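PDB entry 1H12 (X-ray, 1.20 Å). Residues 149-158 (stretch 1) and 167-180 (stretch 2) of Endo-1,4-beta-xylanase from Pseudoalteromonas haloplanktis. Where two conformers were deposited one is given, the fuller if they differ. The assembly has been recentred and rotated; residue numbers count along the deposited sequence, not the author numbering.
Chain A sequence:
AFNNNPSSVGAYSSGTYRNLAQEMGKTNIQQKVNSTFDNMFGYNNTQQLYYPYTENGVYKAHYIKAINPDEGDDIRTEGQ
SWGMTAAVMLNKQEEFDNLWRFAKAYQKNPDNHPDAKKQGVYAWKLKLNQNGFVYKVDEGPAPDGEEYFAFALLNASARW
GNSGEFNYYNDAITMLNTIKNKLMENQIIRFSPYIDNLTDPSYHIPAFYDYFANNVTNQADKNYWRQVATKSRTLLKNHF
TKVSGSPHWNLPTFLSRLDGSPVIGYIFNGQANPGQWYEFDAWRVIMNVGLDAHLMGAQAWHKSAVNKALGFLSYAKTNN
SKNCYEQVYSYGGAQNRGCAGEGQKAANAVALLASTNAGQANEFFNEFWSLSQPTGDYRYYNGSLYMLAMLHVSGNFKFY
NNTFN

Stretch 1 149-158: FAFALLNASA
Stretch 2, residues 167-180: NYYNDAITMLNTIK

The most unusual feature of this contact is how closely two helices approach without a single hydrogen bond between them: their axes come within 7.8 Å, and the CA atoms of Ala-150 and Ala-172 lie 4.8 Å apart. Helix 149-158, which extends beyond both ends of the stretch, meets helix 168-180 nearly antiparallel, with 156° between their N-to-C directions (signed crossing angle -156°). A second register point pairs the CA atoms of Ser-157 and Tyr-168 at 5.0 Å. Both backbones are regular, with phi near -60° and psi near -45°. Within each helix the N of residue i+4 donates to the O of residue i, from Ala-172 N to Tyr-168 O at 2.8 Å to Asn-155 N to Phe-151 O at 3.2 Å. Asn-167 (phi/psi -90/84, chi1 t) caps the second helix: Asn-170 N donates to Asn-167 OD1 at 3.0 Å, with an angle of 170°.

Alanines lie at the closest register point, Ala-150 facing Ala-172. Ala-150 is a knob among Ala-172, Met-175, Leu-176 and Ile-179, its CB 3.7 Å from Leu-176 CD2 and 3.8 Å from Met-175 CG. Met-175 (t, p, p) also brings CE to 3.7 Å from Phe-149 CB. Ala-172 CB lies 3.7 Å from Leu-153 CB and 3.6 Å from Leu-154 CD2. Both leucines are m, t; Leu-154 starts with CA-to-CB pointing away, yet its end returns, and CD2 reaches Tyr-169 CE1 at 3.8 Å.

At the other end, Ala-156 CB sits 3.7 Å from the Tyr-168 ring centroid, 15° off the normal, a CH-pi contact over one face; chi1 m and chi2 -70° orient that ring. Leu-153 CD2 approaches its edge, 4.1 Å from Tyr-168 CD1. Ser-157 (t) places OG 3.4 Å from Tyr-169 CB (chi1 t, chi2 75°), while that hydroxyl is hydrogen-bonded elsewhere in the structure. The two stretches bury 620 Å², both sides summed, and their side-chain contacts are mostly apolar.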

# COMPACT_ATOMS: atom_id res chain seq x y z
N PHE A 149 -6.66 -5.92 -3.06
CA PHE A 149 -7.39 -7.15 -3.09
C PHE A 149 -7.28 -7.81 -4.46
O PHE A 149 -7.06 -9.02 -4.57
CB PHE A 149 -8.90 -6.97 -2.78
CG PHE A 149 -9.30 -6.68 -1.35
CD1 PHE A 149 -8.78 -7.41 -0.28
CD2 PHE A 149 -10.27 -5.75 -1.06
CE1 PHE A 149 -9.22 -7.20 1.00
CE2 PHE A 149 -10.72 -5.54 0.23
CZ PHE A 149 -10.18 -6.27 1.26
N ALA A 150 -7.49 -7.01 -5.53
CA ALA A 150 -7.40 -7.58 -6.88
C ALA A 150 -6.03 -8.15 -7.15
O ALA A 150 -5.88 -9.25 -7.69
CB ALA A 150 -7.74 -6.52 -7.90
N PHE A 151 -5.00 -7.38 -6.79
CA PHE A 151 -3.62 -7.82 -6.94
C PHE A 151 -3.39 -9.15 -6.20
O PHE A 151 -2.83 -10.11 -6.76
CB PHE A 151 -2.68 -6.73 -6.43
CG PHE A 151 -1.24 -7.11 -6.51
CD1 PHE A 151 -0.54 -7.13 -7.72
CD2 PHE A 151 -0.54 -7.45 -5.37
CE1 PHE A 151 0.76 -7.51 -7.81
CE2 PHE A 151 0.78 -7.81 -5.42
CZ PHE A 151 1.44 -7.85 -6.66
N ALA A 152 -3.75 -9.19 -4.93
CA ALA A 152 -3.51 -10.36 -4.14
C ALA A 152 -4.25 -11.59 -4.66
O ALA A 152 -3.70 -12.70 -4.70
CB ALA A 152 -3.89 -10.06 -2.69
N LEU A 153 -5.51 -11.42 -5.08
CA LEU A 153 -6.32 -12.50 -5.61
C LEU A 153 -5.77 -13.06 -6.92
O LEU A 153 -5.77 -14.28 -7.15
CB LEU A 153 -7.76 -12.04 -5.76
CG LEU A 153 -8.51 -11.86 -4.44
CD1 LEU A 153 -9.73 -10.98 -4.66
CD2 LEU A 153 -8.92 -13.19 -3.82
N LEU A 154 -5.28 -12.18 -7.81
CA LEU A 154 -4.68 -12.67 -9.04
C LEU A 154 -3.47 -13.50 -8.76
O LEU A 154 -3.24 -14.54 -9.41
CB LEU A 154 -4.30 -11.50 -9.96
CG LEU A 154 -5.45 -10.81 -10.69
CD1 LEU A 154 -4.92 -9.57 -11.36
CD2 LEU A 154 -6.12 -11.75 -11.70
N ASN A 155 -2.65 -13.09 -7.79
CA ASN A 155 -1.48 -13.86 -7.40
C ASN A 155 -1.85 -15.20 -6.76
O ASN A 155 -1.22 -16.20 -7.01
CB ASN A 155 -0.57 -13.04 -6.51
CG ASN A 155 0.28 -12.03 -7.28
OD1 ASN A 155 -0.12 -10.77 -7.29
ND2 ASN A 155 1.29 -12.45 -7.87
N ALA A 156 -2.91 -15.19 -5.92
CA ALA A 156 -3.38 -16.43 -5.29
C ALA A 156 -3.83 -17.42 -6.36
O ALA A 156 -3.48 -18.62 -6.29
CB ALA A 156 -4.49 -16.09 -4.34
N SER A 157 -4.58 -16.95 -7.35
CA SER A 157 -4.95 -17.81 -8.46
C SER A 157 -3.72 -18.43 -9.10
O SER A 157 -3.69 -19.64 -9.38
CB SER A 157 -5.69 -16.97 -9.50
OG SER A 157 -5.90 -17.71 -10.70
N ALA A 158 -2.73 -17.61 -9.39
CA ALA A 158 -1.55 -18.09 -10.08
C ALA A 158 -0.77 -19.11 -9.28
O ALA A 158 -0.25 -20.07 -9.83
CB ALA A 158 -0.65 -16.93 -10.46
N ASN A 167 -12.53 -19.47 -5.86
CA ASN A 167 -12.09 -19.25 -7.25
C ASN A 167 -11.45 -17.87 -7.21
O ASN A 167 -12.12 -16.86 -7.44
CB ASN A 167 -13.24 -19.34 -8.22
CG ASN A 167 -12.78 -19.34 -9.63
OD1 ASN A 167 -11.85 -18.66 -10.00
ND2 ASN A 167 -13.44 -20.14 -10.46
N TYR A 168 -10.18 -17.82 -6.83
CA TYR A 168 -9.48 -16.59 -6.69
C TYR A 168 -9.55 -15.76 -7.95
O TYR A 168 -9.67 -14.52 -7.89
CB TYR A 168 -8.02 -16.80 -6.32
CG TYR A 168 -7.73 -17.62 -5.10
CD1 TYR A 168 -8.01 -17.16 -3.80
CD2 TYR A 168 -7.15 -18.86 -5.21
CE1 TYR A 168 -7.69 -17.89 -2.70
CE2 TYR A 168 -6.82 -19.61 -4.09
CZ TYR A 168 -7.10 -19.14 -2.84
OH TYR A 168 -6.79 -19.92 -1.74
N TYR A 169 -9.40 -16.41 -9.10
CA TYR A 169 -9.36 -15.69 -10.36
C TYR A 169 -10.68 -14.99 -10.61
O TYR A 169 -10.72 -13.81 -10.96
CB TYR A 169 -9.02 -16.65 -11.51
CG TYR A 169 -8.78 -15.88 -12.80
CD1 TYR A 169 -7.63 -15.18 -13.00
CD2 TYR A 169 -9.75 -15.80 -13.78
CE1 TYR A 169 -7.43 -14.40 -14.14
CE2 TYR A 169 -9.59 -15.06 -14.90
CZ TYR A 169 -8.40 -14.36 -15.09
OH TYR A 169 -8.26 -13.59 -16.24
N ASN A 170 -11.81 -15.71 -10.46
CA ASN A 170 -13.08 -15.08 -10.66
C ASN A 170 -13.29 -13.93 -9.67
O ASN A 170 -13.84 -12.87 -10.03
CB ASN A 170 -14.24 -16.08 -10.49
N ASP A 171 -12.87 -14.13 -8.42
CA ASP A 171 -12.98 -13.07 -7.44
C ASP A 171 -12.14 -11.86 -7.85
O ASP A 171 -12.55 -10.71 -7.67
CB ASP A 171 -12.61 -13.55 -6.06
CG ASP A 171 -13.61 -14.48 -5.42
OD1 ASP A 171 -14.73 -14.58 -5.93
OD2 ASP A 171 -13.30 -15.13 -4.42
N ALA A 172 -10.95 -12.10 -8.41
CA ALA A 172 -10.09 -11.01 -8.83
C ALA A 172 -10.70 -10.23 -10.00
O ALA A 172 -10.64 -8.99 -10.01
CB ALA A 172 -8.75 -11.54 -9.28
N ILE A 173 -11.26 -10.92 -10.99
CA ILE A 173 -11.84 -10.25 -12.13
C ILE A 173 -13.06 -9.44 -11.69
O ILE A 173 -13.27 -8.33 -12.18
CB ILE A 173 -12.17 -11.22 -13.28
CG1 ILE A 173 -10.86 -11.91 -13.75
CG2 ILE A 173 -12.93 -10.55 -14.38
CD1 ILE A 173 -9.82 -11.05 -14.17
N THR A 174 -13.86 -9.97 -10.76
CA THR A 174 -14.95 -9.23 -10.20
C THR A 174 -14.43 -7.94 -9.55
O THR A 174 -15.02 -6.86 -9.73
CB THR A 174 -15.70 -10.10 -9.20
OG1 THR A 174 -16.27 -11.21 -9.90
CG2 THR A 174 -16.82 -9.34 -8.50
N MET A 175 -13.36 -8.06 -8.77
CA MET A 175 -12.77 -6.89 -8.12
C MET A 175 -12.28 -5.87 -9.14
O MET A 175 -12.51 -4.67 -8.98
CB MET A 175 -11.62 -7.35 -7.21
CG MET A 175 -11.12 -6.28 -6.28
SD MET A 175 -12.28 -5.81 -4.96
CE MET A 175 -12.38 -7.38 -4.07
N LEU A 176 -11.60 -6.31 -10.20
CA LEU A 176 -11.14 -5.37 -11.25
C LEU A 176 -12.33 -4.66 -11.89
O LEU A 176 -12.26 -3.46 -12.17
CB LEU A 176 -10.33 -6.11 -12.30
CG LEU A 176 -8.98 -6.62 -11.87
CD1 LEU A 176 -8.32 -7.33 -13.06
CD2 LEU A 176 -8.07 -5.50 -11.40
N ASN A 177 -13.40 -5.42 -12.14
CA ASN A 177 -14.58 -4.74 -12.75
C ASN A 177 -15.18 -3.73 -11.81
O ASN A 177 -15.60 -2.66 -12.25
CB ASN A 177 -15.60 -5.82 -13.12
CG ASN A 177 -15.20 -6.59 -14.37
OD1 ASN A 177 -14.31 -6.24 -15.07
ND2 ASN A 177 -15.83 -7.73 -14.55
N THR A 178 -15.20 -4.04 -10.51
CA THR A 178 -15.64 -3.07 -9.53
C THR A 178 -14.78 -1.82 -9.54
O THR A 178 -15.28 -0.70 -9.47
CB THR A 178 -15.72 -3.72 -8.15
OG1 THR A 178 -16.79 -4.68 -8.18
CG2 THR A 178 -15.94 -2.71 -7.03
N ILE A 179 -13.47 -1.99 -9.58
CA ILE A 179 -12.58 -0.83 -9.63
C ILE A 179 -12.92 0.02 -10.85
O ILE A 179 -13.08 1.24 -10.76
CB ILE A 179 -11.11 -1.27 -9.61
CG1 ILE A 179 -10.76 -1.94 -8.29
CG2 ILE A 179 -10.23 -0.04 -9.83
CD1 ILE A 179 -9.42 -2.71 -8.33
N LYS A 180 -12.97 -0.62 -12.02
CA LYS A 180 -13.26 0.09 -13.23
C LYS A 180 -14.60 0.82 -13.20
O LYS A 180 -14.69 1.97 -13.63
CB LYS A 180 -13.19 -0.90 -14.41
CG LYS A 180 -13.50 -0.29 -15.75
CD LYS A 180 -13.22 -1.35 -16.86
CE LYS A 180 -13.43 -0.86 -18.22
NZ LYS A 180 -13.26 -2.19 -18.99